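Local coordinates for protein serpin B3 (PDB 4ZK3) that probably inhibits proteases as a member of the serpin family and, in its psoriasis-linked Pso p27 form, makes up a compact structure that forms large aggregates, at residues Pro31-Ser36 against Val328-Phe333; Gly39-Gly44 against Leu174-Ala179; Ala7-Met12 against Asn379-Tyr384; Lys87-Phe92 against Ile103-Phe108; Gln17-Ser22 against Tyr293-Thr298. All blocks are in the same frame, centred on the assembly; numbering follows the deposited sequence.

Contact 1. Residues Pro31-Ser36 against Val328-Phe333; sequences PISITS and VLHKAF
I34 and H330 meet at about a right angle, the isoleucine lying across one face of the imidazole. I34 CD1 stands over the ring centre, 3.8 Å from the centroid of H330 and 7° off the ring normal, a clean CH-pi contact; I34 CG1 lies over the same face, 3.6 Å from H330 ND1. S33 comes to the edge instead: its OG is anti to the backbone N (chi1 169°) and sits near the ring plane, 4.0 Å from H330 CE1. Helix 31-42 backs onto strand 325-336 of the serpin's main sheet, in the shutter region. Both ring nitrogens are engaged outside these segments, NE2 with S30 N and ND1 with T347 OG1, which also bonds S33 OG. T347 lies on strand 340-351, between 174-185 and 325-336, as expected for the inserted reactive loop of a cleaved serpin. Since S30 N can only donate, NE2 should offer its lone pair, consistent with a neutral ring protonated on ND1.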
# COMPACT_ATOMS: atom_id res chain seq x y z
N PRO A 31 0.29 1.70 1.17
CA PRO A 31 0.05 3.02 1.73
C PRO A 31 -0.04 4.11 0.67
O PRO A 31 -0.81 5.06 0.79
CB PRO A 31 1.28 3.27 2.60
CG PRO A 31 2.33 2.29 2.14
CD PRO A 31 1.57 1.10 1.60
N ILE A 32 0.70 3.96 -0.42
CA ILE A 32 0.71 4.99 -1.49
C ILE A 32 -0.61 5.04 -2.20
O ILE A 32 -1.12 6.14 -2.58
CB ILE A 32 1.83 4.69 -2.50
CG1 ILE A 32 3.12 5.28 -2.00
CG2 ILE A 32 1.56 5.38 -3.82
CD1 ILE A 32 3.09 6.81 -1.91
N SER A 33 -1.21 3.87 -2.39
CA SER A 33 -2.57 3.80 -3.00
C SER A 33 -3.57 4.54 -2.16
O SER A 33 -4.43 5.32 -2.66
CB SER A 33 -2.96 2.34 -3.17
OG SER A 33 -4.32 2.23 -3.52
N ILE A 34 -3.44 4.40 -0.85
CA ILE A 34 -4.38 5.05 0.05
C ILE A 34 -4.11 6.55 0.10
O ILE A 34 -5.04 7.37 0.03
CB ILE A 34 -4.29 4.45 1.42
CG1 ILE A 34 -4.59 2.98 1.32
CG2 ILE A 34 -5.28 5.14 2.30
CD1 ILE A 34 -4.29 2.18 2.56
N THR A 35 -2.86 6.93 0.18
CA THR A 35 -2.50 8.35 0.10
C THR A 35 -3.05 8.98 -1.15
O THR A 35 -3.63 10.06 -1.12
CB THR A 35 -0.99 8.54 0.17
OG1 THR A 35 -0.55 8.12 1.46
CG2 THR A 35 -0.67 9.99 -0.00
N SER A 36 -2.87 8.31 -2.27
CA SER A 36 -3.33 8.85 -3.56
C SER A 36 -4.86 9.06 -3.59
O SER A 36 -5.34 10.09 -4.05
CB SER A 36 -2.82 7.94 -4.68
OG SER A 36 -3.27 8.35 -5.95
N VAL A 328 -14.58 3.86 2.62
CA VAL A 328 -13.21 3.82 2.10
C VAL A 328 -12.75 2.39 2.28
O VAL A 328 -12.76 1.87 3.41
CB VAL A 328 -12.23 4.75 2.84
CG1 VAL A 328 -10.82 4.73 2.18
CG2 VAL A 328 -12.75 6.17 2.81
N LEU A 329 -12.46 1.75 1.15
CA LEU A 329 -12.11 0.34 1.08
C LEU A 329 -10.72 0.14 0.42
O LEU A 329 -10.34 0.89 -0.50
CB LEU A 329 -13.12 -0.40 0.25
CG LEU A 329 -14.57 -0.33 0.73
CD1 LEU A 329 -15.31 -1.26 -0.17
CD2 LEU A 329 -14.70 -0.80 2.16
N HIS A 330 -10.00 -0.85 0.90
CA HIS A 330 -8.67 -1.21 0.39
C HIS A 330 -8.54 -2.70 0.33
O HIS A 330 -8.95 -3.41 1.28
CB HIS A 330 -7.60 -0.65 1.30
CG HIS A 330 -6.20 -0.77 0.79
ND1 HIS A 330 -5.70 -0.00 -0.26
CD2 HIS A 330 -5.17 -1.54 1.19
CE1 HIS A 330 -4.43 -0.31 -0.48
NE2 HIS A 330 -4.10 -1.26 0.36
N LYS A 331 -7.90 -3.17 -0.72
CA LYS A 331 -7.60 -4.56 -0.90
C LYS A 331 -6.21 -4.73 -1.57
O LYS A 331 -5.84 -4.02 -2.48
CB LYS A 331 -8.72 -5.18 -1.74
CG LYS A 331 -8.77 -6.68 -1.64
CD LYS A 331 -10.00 -7.26 -2.33
CE LYS A 331 -9.94 -8.78 -2.29
NZ LYS A 331 -11.23 -9.33 -2.80
N ALA A 332 -5.48 -5.74 -1.16
CA ALA A 332 -4.08 -5.88 -1.56
C ALA A 332 -3.68 -7.34 -1.67
O ALA A 332 -4.24 -8.20 -0.97
CB ALA A 332 -3.15 -5.12 -0.60
N PHE A 333 -2.73 -7.59 -2.56
CA PHE A 333 -2.25 -8.94 -2.93
C PHE A 333 -0.74 -8.90 -3.12
O PHE A 333 -0.20 -7.97 -3.74
CB PHE A 333 -2.88 -9.29 -4.30
CG PHE A 333 -2.30 -10.53 -4.97
CD1 PHE A 333 -1.14 -10.45 -5.76
CD2 PHE A 333 -2.95 -11.75 -4.86
CE1 PHE A 333 -0.59 -11.60 -6.38
CE2 PHE A 333 -2.44 -12.90 -5.53
CZ PHE A 333 -1.26 -12.82 -6.28

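Contact 2. Residues Gly39-Gly44 against Leu174-Ala179; sequences GMVLLG and LVLVNA
Helix 31-42, in its C-terminal part, passes over the start of strand 174-185, with the CA atoms of M40 and L176 closest at 7.6 Å. This is the serpin arrangement in which a buried helix lies behind the main sheet, and the strand it meets here runs between strands 99-110 and 340-351. L176 does most of the work from the strand side. Its CB faces the helix, and its two methyls divide the neighbours between them: CD1 goes to V41 CG2 at 4.0 Å, CD2 to M40 SD at 4.1 Å. M40 and L176 run alongside, pointing opposite ways, so the sulfur rests beside the leucine fork instead of meeting it head on. V41 arrives from one side of the helix; its CG1 is turned away from its own amide nitrogen, and the other methyl, CG2, is left to make the touch. V177 turns its own side chain to the far side of the sheet and contributes only backbone here. Around this pair, Y119 touches both partners, its OH bonded to M40 O and its side chain against L176, while I53 packs on V41 and L107 on L176. The methionine chain bends at its last torsion (chi3 -76°), and this swings M40 CE to within 3.8 Å of the carbonyl oxygen V177 O.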
# COMPACT_ATOMS: atom_id res chain seq x y z
N GLY A 39 -5.75 11.96 -1.32
CA GLY A 39 -5.23 13.16 -1.91
C GLY A 39 -6.25 13.72 -2.87
O GLY A 39 -6.47 14.93 -2.92
N MET A 40 -6.86 12.84 -3.68
CA MET A 40 -7.93 13.27 -4.57
C MET A 40 -9.16 13.80 -3.83
O MET A 40 -9.80 14.77 -4.31
CB MET A 40 -8.36 12.12 -5.47
CG MET A 40 -7.37 11.72 -6.55
SD MET A 40 -8.13 10.54 -7.72
CE MET A 40 -8.08 9.05 -6.73
N VAL A 41 -9.46 13.22 -2.67
CA VAL A 41 -10.51 13.77 -1.78
C VAL A 41 -10.13 15.17 -1.23
O VAL A 41 -10.90 16.12 -1.29
CB VAL A 41 -10.77 12.85 -0.60
CG1 VAL A 41 -11.80 13.50 0.34
CG2 VAL A 41 -11.23 11.45 -1.04
N LEU A 42 -8.89 15.31 -0.76
CA LEU A 42 -8.40 16.59 -0.20
C LEU A 42 -8.54 17.76 -1.16
O LEU A 42 -9.00 18.81 -0.78
CB LEU A 42 -6.91 16.44 0.16
CG LEU A 42 -6.17 17.60 0.84
CD1 LEU A 42 -7.00 18.19 1.97
CD2 LEU A 42 -4.82 17.13 1.36
N LEU A 43 -8.11 17.56 -2.40
CA LEU A 43 -8.30 18.55 -3.46
C LEU A 43 -9.73 19.12 -3.53
O LEU A 43 -9.92 20.23 -4.00
CB LEU A 43 -7.93 17.89 -4.79
CG LEU A 43 -7.14 18.58 -5.87
CD1 LEU A 43 -6.22 19.68 -5.38
CD2 LEU A 43 -6.39 17.50 -6.68
N GLY A 44 -10.75 18.39 -3.12
CA GLY A 44 -12.08 18.96 -3.14
C GLY A 44 -12.63 19.36 -1.76
O GLY A 44 -13.78 19.81 -1.66
N LEU A 174 -20.30 9.48 -6.40
CA LEU A 174 -18.84 9.55 -6.59
C LEU A 174 -18.17 8.29 -6.02
O LEU A 174 -18.40 7.93 -4.90
CB LEU A 174 -18.34 10.80 -5.85
CG LEU A 174 -16.84 10.88 -5.55
CD1 LEU A 174 -16.17 12.14 -6.08
CD2 LEU A 174 -16.60 10.80 -4.07
N VAL A 175 -17.36 7.62 -6.83
CA VAL A 175 -16.36 6.66 -6.34
C VAL A 175 -14.98 7.06 -6.95
O VAL A 175 -14.79 7.12 -8.17
CB VAL A 175 -16.68 5.22 -6.72
CG1 VAL A 175 -15.58 4.24 -6.25
CG2 VAL A 175 -18.06 4.81 -6.16
N LEU A 176 -14.04 7.38 -6.08
CA LEU A 176 -12.71 7.68 -6.50
C LEU A 176 -11.92 6.41 -6.28
O LEU A 176 -12.03 5.79 -5.22
CB LEU A 176 -12.16 8.80 -5.67
CG LEU A 176 -12.77 10.18 -5.95
CD1 LEU A 176 -12.48 11.15 -4.82
CD2 LEU A 176 -12.15 10.73 -7.18
N VAL A 177 -11.09 6.04 -7.25
CA VAL A 177 -10.37 4.81 -7.16
C VAL A 177 -8.91 4.98 -7.52
O VAL A 177 -8.63 5.68 -8.43
CB VAL A 177 -11.04 3.73 -8.04
CG1 VAL A 177 -10.32 2.42 -7.87
CG2 VAL A 177 -12.48 3.55 -7.61
N ASN A 178 -8.02 4.41 -6.72
CA ASN A 178 -6.63 4.23 -7.06
C ASN A 178 -6.29 2.75 -7.21
O ASN A 178 -6.67 1.93 -6.38
CB ASN A 178 -5.69 4.76 -5.94
CG ASN A 178 -4.25 4.51 -6.26
OD1 ASN A 178 -3.63 5.30 -7.00
ND2 ASN A 178 -3.74 3.42 -5.82
N ALA A 179 -5.58 2.39 -8.28
CA ALA A 179 -5.00 1.05 -8.42
C ALA A 179 -3.51 1.12 -8.69
O ALA A 179 -3.05 1.95 -9.49
CB ALA A 179 -5.67 0.27 -9.56

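Contact 3. Residues Ala7-Met12 against Asn379-Tyr384; sequences ANTKFM and NSILFY
M12 reaches from the helix into the notch between I381 and Y384. Its sulfur lies 3.5 Å from I381 CG2, and its methyl CE is 3.5 Å from Y384 CD2. The same sulfur is 4.3 Å from the centroid of the Y384 ring, 43° off the normal, an oblique Met-aromatic contact. M12 CG extends away from its own amide, which sends the chain straight across before chi3 (89°) turns CE toward the CD2-CE2 side of the tyrosine ring. A turn earlier, T9 OG1 comes near I381 CD1. That hydroxyl bonds S5 O within its own helix and reaches the strand through two waters: one joins it to I381 N, at 3.0 Å from T9 OG1, and another to N379 O. A third water links N8 ND2 to S380 OG. On the strand, a classic beta bulge at L382 and F383, both facing I373, lets I381 and Y384 point to the helix although two residues separate them. The short segments approach to 8.4 Å between axes, with their N-to-C directions 41° apart. Around helix 4-19, P31 of helix 31-42 touches M12 and M267 of helix 263-269 touches T9; strand 369-375 flanks 380-387, setting L370 against Y384.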
# COMPACT_ATOMS: atom_id res chain seq x y z
N ALA A 7 6.35 11.87 4.97
CA ALA A 7 4.95 11.97 5.32
C ALA A 7 4.25 10.62 5.02
O ALA A 7 3.63 10.06 5.89
CB ALA A 7 4.30 13.11 4.55
N ASN A 8 4.42 10.12 3.79
CA ASN A 8 3.78 8.87 3.33
C ASN A 8 4.15 7.66 4.22
O ASN A 8 3.28 6.85 4.58
CB ASN A 8 4.12 8.65 1.85
CG ASN A 8 3.66 9.85 0.92
OD1 ASN A 8 2.72 10.60 1.24
ND2 ASN A 8 4.33 10.00 -0.23
N THR A 9 5.44 7.58 4.57
CA THR A 9 5.94 6.55 5.48
C THR A 9 5.36 6.67 6.89
O THR A 9 5.05 5.66 7.54
CB THR A 9 7.47 6.53 5.50
OG1 THR A 9 7.95 6.22 4.19
CG2 THR A 9 7.99 5.43 6.45
N LYS A 10 5.15 7.88 7.37
CA LYS A 10 4.51 8.05 8.70
C LYS A 10 3.07 7.60 8.73
O LYS A 10 2.62 6.90 9.65
CB LYS A 10 4.60 9.52 9.13
CG LYS A 10 6.04 10.02 9.38
CD LYS A 10 6.06 11.51 9.68
CE LYS A 10 7.46 12.02 9.94
NZ LYS A 10 7.98 11.47 11.23
N PHE A 11 2.34 8.00 7.71
CA PHE A 11 0.96 7.54 7.51
C PHE A 11 0.91 6.03 7.43
O PHE A 11 0.05 5.40 8.08
CB PHE A 11 0.38 8.20 6.24
CG PHE A 11 -1.00 7.77 5.91
CD1 PHE A 11 -2.01 7.87 6.81
CD2 PHE A 11 -1.30 7.31 4.60
CE1 PHE A 11 -3.32 7.51 6.49
CE2 PHE A 11 -2.59 6.92 4.28
CZ PHE A 11 -3.61 7.02 5.22
N MET A 12 1.86 5.44 6.70
CA MET A 12 2.01 3.97 6.64
C MET A 12 2.12 3.33 8.05
O MET A 12 1.41 2.36 8.35
CB MET A 12 3.23 3.56 5.76
CG MET A 12 3.53 2.04 5.65
SD MET A 12 5.13 1.81 4.89
CE MET A 12 6.13 1.85 6.39
N ASN A 379 12.76 6.83 -2.85
CA ASN A 379 12.62 6.34 -1.48
C ASN A 379 11.16 6.11 -0.91
O ASN A 379 10.82 6.39 0.27
CB ASN A 379 13.42 7.25 -0.58
CG ASN A 379 13.96 6.52 0.63
OD1 ASN A 379 14.54 5.44 0.53
ND2 ASN A 379 13.79 7.13 1.78
N SER A 380 10.29 5.64 -1.78
CA SER A 380 8.88 5.52 -1.47
C SER A 380 8.52 4.07 -1.17
O SER A 380 8.88 3.17 -1.94
CB SER A 380 8.06 6.00 -2.65
OG SER A 380 8.37 7.35 -2.84
N ILE A 381 7.77 3.85 -0.10
CA ILE A 381 7.32 2.50 0.23
C ILE A 381 5.97 2.32 -0.41
O ILE A 381 4.98 2.97 -0.02
CB ILE A 381 7.36 2.26 1.73
CG1 ILE A 381 8.82 2.50 2.24
CG2 ILE A 381 6.92 0.82 2.03
CD1 ILE A 381 8.95 2.29 3.75
N LEU A 382 5.95 1.48 -1.44
CA LEU A 382 4.73 1.24 -2.23
C LEU A 382 3.79 0.23 -1.57
O LEU A 382 2.55 0.33 -1.74
CB LEU A 382 5.12 0.73 -3.61
CG LEU A 382 6.04 1.68 -4.43
CD1 LEU A 382 6.51 1.04 -5.70
CD2 LEU A 382 5.52 3.05 -4.68
N PHE A 383 4.38 -0.76 -0.89
CA PHE A 383 3.64 -1.85 -0.28
C PHE A 383 4.36 -2.23 0.99
O PHE A 383 5.62 -2.19 1.04
CB PHE A 383 3.59 -3.14 -1.16
CG PHE A 383 2.99 -2.96 -2.56
CD1 PHE A 383 1.62 -3.11 -2.80
CD2 PHE A 383 3.84 -2.68 -3.65
CE1 PHE A 383 1.12 -3.00 -4.11
CE2 PHE A 383 3.35 -2.50 -4.93
CZ PHE A 383 1.98 -2.67 -5.17
N TYR A 384 3.57 -2.63 2.00
CA TYR A 384 4.11 -2.95 3.33
C TYR A 384 3.30 -4.08 3.94
O TYR A 384 2.10 -4.13 3.77
CB TYR A 384 4.07 -1.72 4.27
CG TYR A 384 4.79 -1.88 5.57
CD1 TYR A 384 4.16 -2.41 6.67
CD2 TYR A 384 6.15 -1.55 5.70
CE1 TYR A 384 4.82 -2.54 7.87
CE2 TYR A 384 6.83 -1.71 6.89
CZ TYR A 384 6.17 -2.25 7.95
OH TYR A 384 6.82 -2.38 9.16
O HOH W 1 6.61 8.24 -0.63
O HOH W 2 6.85 6.14 1.42
O HOH W 3 10.44 6.22 3.32

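Contact 4. Residues Lys87-Phe92 against Ile103-Phe108; sequences KLLTEF and IANKLF
I103 packs its two branches against two different residues at the end of the helix. In the apolar part, I103 CD1 touches L89 CD2 at 4.1 Å, the two side chains crossing at about a right angle, while I103 CG2 meets F92 CB at 3.8 Å. A chi1 of -170° carries CG1 of I103 away from its amide nitrogen, which puts CG2 in the crowded position between N and the carbonyl carbon and turns it to the helix end. There it also meets backbone: I103 CG2 lies 3.7 Å from F92 O and 4.0 Å from L89 O. A second kind of contact sets methyl against amide. L89 and N105 reach toward each other, and L89 CD1 stops 3.6 Å from N105 OD1. The other end of that amide is spoken for, since ND2 bonds S36 OG and, more weakly, N178 OD1. F92, the first residue to leave helical geometry, gives CB and O to the contact while its ring turns away, with L88 O 3.4 Å above one face toward the rim. That ring goes to I32 of helix 31-42, which also touches I103. Y127 of helix 117-127 leans on both L89 and N105, and strand 174-185, hydrogen-bonded alongside 103-108, backs I103 with N178 and I180.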
# COMPACT_ATOMS: atom_id res chain seq x y z
N LYS A 87 4.62 14.62 -9.21
CA LYS A 87 5.96 14.18 -9.64
C LYS A 87 6.17 12.70 -9.25
O LYS A 87 6.64 11.91 -10.06
CB LYS A 87 7.05 15.02 -8.98
CG LYS A 87 7.33 16.35 -9.67
CD LYS A 87 8.73 16.87 -9.31
CE LYS A 87 9.33 17.81 -10.36
NZ LYS A 87 9.22 19.26 -10.03
N LEU A 88 5.80 12.33 -8.02
CA LEU A 88 5.83 10.93 -7.64
C LEU A 88 5.04 10.03 -8.57
O LEU A 88 5.57 9.01 -9.02
CB LEU A 88 5.28 10.72 -6.23
CG LEU A 88 6.25 10.77 -5.05
CD1 LEU A 88 5.47 10.34 -3.81
CD2 LEU A 88 7.50 9.92 -5.27
N LEU A 89 3.77 10.35 -8.83
CA LEU A 89 2.96 9.49 -9.71
C LEU A 89 3.67 9.16 -11.03
O LEU A 89 3.66 8.01 -11.48
CB LEU A 89 1.55 10.11 -9.95
CG LEU A 89 0.62 10.16 -8.72
CD1 LEU A 89 -0.67 10.85 -9.08
CD2 LEU A 89 0.29 8.76 -8.20
N THR A 90 4.33 10.17 -11.63
CA THR A 90 5.08 10.04 -12.88
C THR A 90 6.14 8.94 -12.76
O THR A 90 6.30 8.12 -13.66
CB THR A 90 5.84 11.34 -13.24
OG1 THR A 90 5.03 12.47 -12.96
CG2 THR A 90 6.21 11.38 -14.73
N GLU A 91 6.87 8.94 -11.65
CA GLU A 91 7.96 7.98 -11.40
C GLU A 91 7.47 6.56 -11.23
O GLU A 91 8.12 5.60 -11.56
CB GLU A 91 8.67 8.37 -10.12
CG GLU A 91 9.26 9.78 -10.15
CD GLU A 91 10.66 9.79 -10.68
OE1 GLU A 91 11.47 10.57 -10.13
OE2 GLU A 91 10.95 9.00 -11.62
N PHE A 92 6.26 6.44 -10.75
CA PHE A 92 5.67 5.17 -10.49
C PHE A 92 5.01 4.58 -11.72
O PHE A 92 4.13 3.69 -11.58
CB PHE A 92 4.61 5.32 -9.37
CG PHE A 92 5.15 5.78 -8.05
CD1 PHE A 92 6.49 5.79 -7.76
CD2 PHE A 92 4.26 6.18 -7.07
CE1 PHE A 92 6.96 6.20 -6.52
CE2 PHE A 92 4.70 6.61 -5.83
CZ PHE A 92 6.06 6.60 -5.54
N ILE A 103 0.46 2.77 -11.92
CA ILE A 103 -0.51 3.30 -10.99
C ILE A 103 -1.49 4.14 -11.74
O ILE A 103 -1.08 4.94 -12.59
CB ILE A 103 0.22 4.07 -9.88
CG1 ILE A 103 -0.73 4.44 -8.73
CG2 ILE A 103 0.93 5.27 -10.43
CD1 ILE A 103 0.03 4.71 -7.48
N ALA A 104 -2.76 4.04 -11.39
CA ALA A 104 -3.77 4.86 -12.02
C ALA A 104 -4.81 5.32 -10.99
O ALA A 104 -5.11 4.60 -10.01
CB ALA A 104 -4.47 4.02 -13.07
N ASN A 105 -5.39 6.47 -11.29
CA ASN A 105 -6.41 7.09 -10.53
C ASN A 105 -7.60 7.31 -11.41
O ASN A 105 -7.45 7.66 -12.57
CB ASN A 105 -5.88 8.45 -10.03
CG ASN A 105 -4.83 8.28 -8.99
OD1 ASN A 105 -3.68 8.80 -9.08
ND2 ASN A 105 -5.17 7.54 -8.00
N LYS A 106 -8.79 7.11 -10.89
CA LYS A 106 -9.99 7.32 -11.67
C LYS A 106 -11.18 7.80 -10.84
O LYS A 106 -11.39 7.36 -9.74
CB LYS A 106 -10.38 6.03 -12.43
CG LYS A 106 -11.45 6.25 -13.52
CD LYS A 106 -11.61 5.03 -14.39
CE LYS A 106 -12.66 5.21 -15.47
NZ LYS A 106 -12.66 4.11 -16.50
N LEU A 107 -11.97 8.70 -11.43
CA LEU A 107 -13.23 9.15 -10.91
C LEU A 107 -14.41 8.52 -11.67
O LEU A 107 -14.56 8.68 -12.87
CB LEU A 107 -13.30 10.68 -10.93
CG LEU A 107 -14.68 11.28 -10.63
CD1 LEU A 107 -15.22 10.89 -9.28
CD2 LEU A 107 -14.70 12.78 -10.73
N PHE A 108 -15.26 7.83 -10.95
CA PHE A 108 -16.50 7.31 -11.49
C PHE A 108 -17.60 8.19 -10.85
O PHE A 108 -17.81 8.18 -9.64
CB PHE A 108 -16.74 5.85 -11.14
CG PHE A 108 -15.79 4.87 -11.78
CD1 PHE A 108 -14.57 4.52 -11.13
CD2 PHE A 108 -16.08 4.26 -12.97
CE1 PHE A 108 -13.67 3.62 -11.71
CE2 PHE A 108 -15.19 3.33 -13.53
CZ PHE A 108 -14.01 3.01 -12.89

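Contact 5. Residues Gln17-Ser22 against Tyr293-Thr298; sequences QQFRKS and YDLKDT
The rings of F19 and Y293 lie face to face but offset, centroids 4.2 Å apart and planes tilted by 29°. Y293 CD2 sits 3.4 Å above the plane of F19, toward the rim, and F19 CZ in turn lies over a face of Y293. At the edge of the phenylalanine, in its plane, is a methyl of L295: CD2 is 3.7 Å from F19 CE1. Another ring, that of Y29, meets F19 edge to face, and Y293 OH bonds the backbone N of F28. In the serpin fold this is where the C-terminal part of the first helix, 4-19, packs on the junction between strand 276-294, beside 325-336 at the margin of the main sheet, and the short helix 296-302. Past that corner Q18 and T298 slide by each other, with Q18 CB 3.7 Å from T298 CG2. D294 shapes the corner itself: its OD1 accepts K296 N at 3.2 Å, a capping bond with an angle of 158° at the hydrogen. From F19 a type I turn leads to S22.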
# COMPACT_ATOMS: atom_id res chain seq x y z
N GLN A 17 -0.38 0.32 12.97
CA GLN A 17 -0.81 0.22 14.40
C GLN A 17 -2.31 -0.05 14.52
O GLN A 17 -2.72 -0.84 15.32
CB GLN A 17 -0.39 1.48 15.17
CG GLN A 17 1.10 1.86 15.09
CD GLN A 17 2.11 0.94 15.80
OE1 GLN A 17 3.12 1.42 16.34
NE2 GLN A 17 1.87 -0.35 15.79
N GLN A 18 -3.13 0.52 13.66
CA GLN A 18 -4.54 0.16 13.63
C GLN A 18 -4.79 -1.25 13.14
O GLN A 18 -5.57 -2.01 13.76
CB GLN A 18 -5.36 1.17 12.80
CG GLN A 18 -5.24 2.59 13.38
CD GLN A 18 -5.76 2.64 14.82
OE1 GLN A 18 -6.85 2.11 15.14
NE2 GLN A 18 -4.93 3.16 15.71
N PHE A 19 -4.09 -1.63 12.07
CA PHE A 19 -4.25 -2.92 11.44
C PHE A 19 -3.86 -4.05 12.40
O PHE A 19 -4.44 -5.14 12.34
CB PHE A 19 -3.43 -3.04 10.16
CG PHE A 19 -3.89 -2.16 9.05
CD1 PHE A 19 -5.16 -1.65 9.02
CD2 PHE A 19 -3.04 -1.88 7.99
CE1 PHE A 19 -5.55 -0.82 8.00
CE2 PHE A 19 -3.44 -1.07 6.96
CZ PHE A 19 -4.70 -0.54 6.96
N ARG A 20 -2.91 -3.79 13.26
CA ARG A 20 -2.52 -4.75 14.28
C ARG A 20 -3.67 -5.28 15.15
O ARG A 20 -3.55 -6.37 15.72
CB ARG A 20 -1.53 -4.15 15.23
CG ARG A 20 -0.19 -3.90 14.56
CD ARG A 20 0.80 -3.39 15.55
NE ARG A 20 1.16 -4.48 16.44
CZ ARG A 20 1.86 -4.34 17.55
NH1 ARG A 20 2.34 -3.16 17.87
NH2 ARG A 20 2.13 -5.39 18.31
N LYS A 21 -4.75 -4.51 15.24
CA LYS A 21 -5.89 -4.86 16.09
C LYS A 21 -6.84 -5.88 15.57
O LYS A 21 -7.61 -6.38 16.34
CB LYS A 21 -6.66 -3.63 16.43
CG LYS A 21 -5.76 -2.67 17.18
CD LYS A 21 -6.41 -1.36 17.42
CE LYS A 21 -5.50 -0.56 18.32
NZ LYS A 21 -5.87 0.86 18.20
N SER A 22 -6.83 -6.17 14.27
CA SER A 22 -7.73 -7.21 13.73
C SER A 22 -7.09 -8.56 13.97
O SER A 22 -5.87 -8.64 14.24
CB SER A 22 -7.95 -7.06 12.24
OG SER A 22 -6.88 -7.71 11.56
N TYR A 293 -9.36 -4.29 3.76
CA TYR A 293 -9.53 -3.37 4.87
C TYR A 293 -10.70 -2.49 4.60
O TYR A 293 -10.80 -1.90 3.51
CB TYR A 293 -8.27 -2.51 5.15
CG TYR A 293 -7.04 -3.38 5.34
CD1 TYR A 293 -6.32 -3.87 4.24
CD2 TYR A 293 -6.67 -3.80 6.60
CE1 TYR A 293 -5.25 -4.70 4.44
CE2 TYR A 293 -5.62 -4.65 6.79
CZ TYR A 293 -4.91 -5.07 5.71
OH TYR A 293 -3.90 -5.96 5.91
N ASP A 294 -11.61 -2.42 5.59
CA ASP A 294 -12.61 -1.35 5.63
C ASP A 294 -12.00 -0.25 6.40
O ASP A 294 -11.80 -0.39 7.61
CB ASP A 294 -13.88 -1.79 6.36
CG ASP A 294 -14.98 -0.77 6.26
OD1 ASP A 294 -14.70 0.45 6.37
OD2 ASP A 294 -16.13 -1.20 6.06
N LEU A 295 -11.71 0.86 5.74
CA LEU A 295 -10.91 1.92 6.38
C LEU A 295 -11.67 3.05 7.07
O LEU A 295 -11.06 3.91 7.67
CB LEU A 295 -9.93 2.53 5.36
CG LEU A 295 -8.85 1.61 4.79
CD1 LEU A 295 -8.04 2.36 3.73
CD2 LEU A 295 -7.94 1.10 5.89
N LYS A 296 -12.98 3.05 6.96
CA LYS A 296 -13.80 4.18 7.45
C LYS A 296 -13.58 4.48 8.94
O LYS A 296 -13.14 5.61 9.27
CB LYS A 296 -15.26 3.88 7.15
CG LYS A 296 -16.24 4.99 7.42
CD LYS A 296 -17.62 4.34 7.43
CE LYS A 296 -18.70 5.35 7.11
NZ LYS A 296 -20.00 4.65 6.96
N ASP A 297 -13.81 3.50 9.80
CA ASP A 297 -13.68 3.72 11.28
C ASP A 297 -12.23 3.93 11.68
O ASP A 297 -11.92 4.83 12.49
CB ASP A 297 -14.27 2.57 12.11
CG ASP A 297 -15.79 2.56 12.13
OD1 ASP A 297 -16.43 3.55 11.70
OD2 ASP A 297 -16.35 1.53 12.55
N THR A 298 -11.35 3.16 11.05
CA THR A 298 -9.89 3.39 11.17
C THR A 298 -9.50 4.86 10.92
O THR A 298 -8.87 5.49 11.75
CB THR A 298 -9.13 2.48 10.20
OG1 THR A 298 -9.43 1.12 10.49
CG2 THR A 298 -7.59 2.65 10.30

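How the contacts relate
Contact 1 lies nearest the centre of the chain, and contacts 1 to 4 are buried; contact 5 is only partly so, with exposed charged residues nearby. Contacts 1 and 2 use turns about two apart on helix 31-42, and contacts 3 and 5 use helix 4-19. Contacts 2 and 4 sit on neighbouring strands, as do 1 and 5, where H330 O bonds Y293 N. S36 OG of contact 1 bonds N105 ND2 of contact 4, and N178 of contact 2 lies beside both. Chemistry shifts with place: imidazole and hydroxyls in contact 1, methionine and leucine packing in 2, a Met-aromatic contact plus bridging waters in 3, aliphatic packing with an amide in 4, stacked rings in 5.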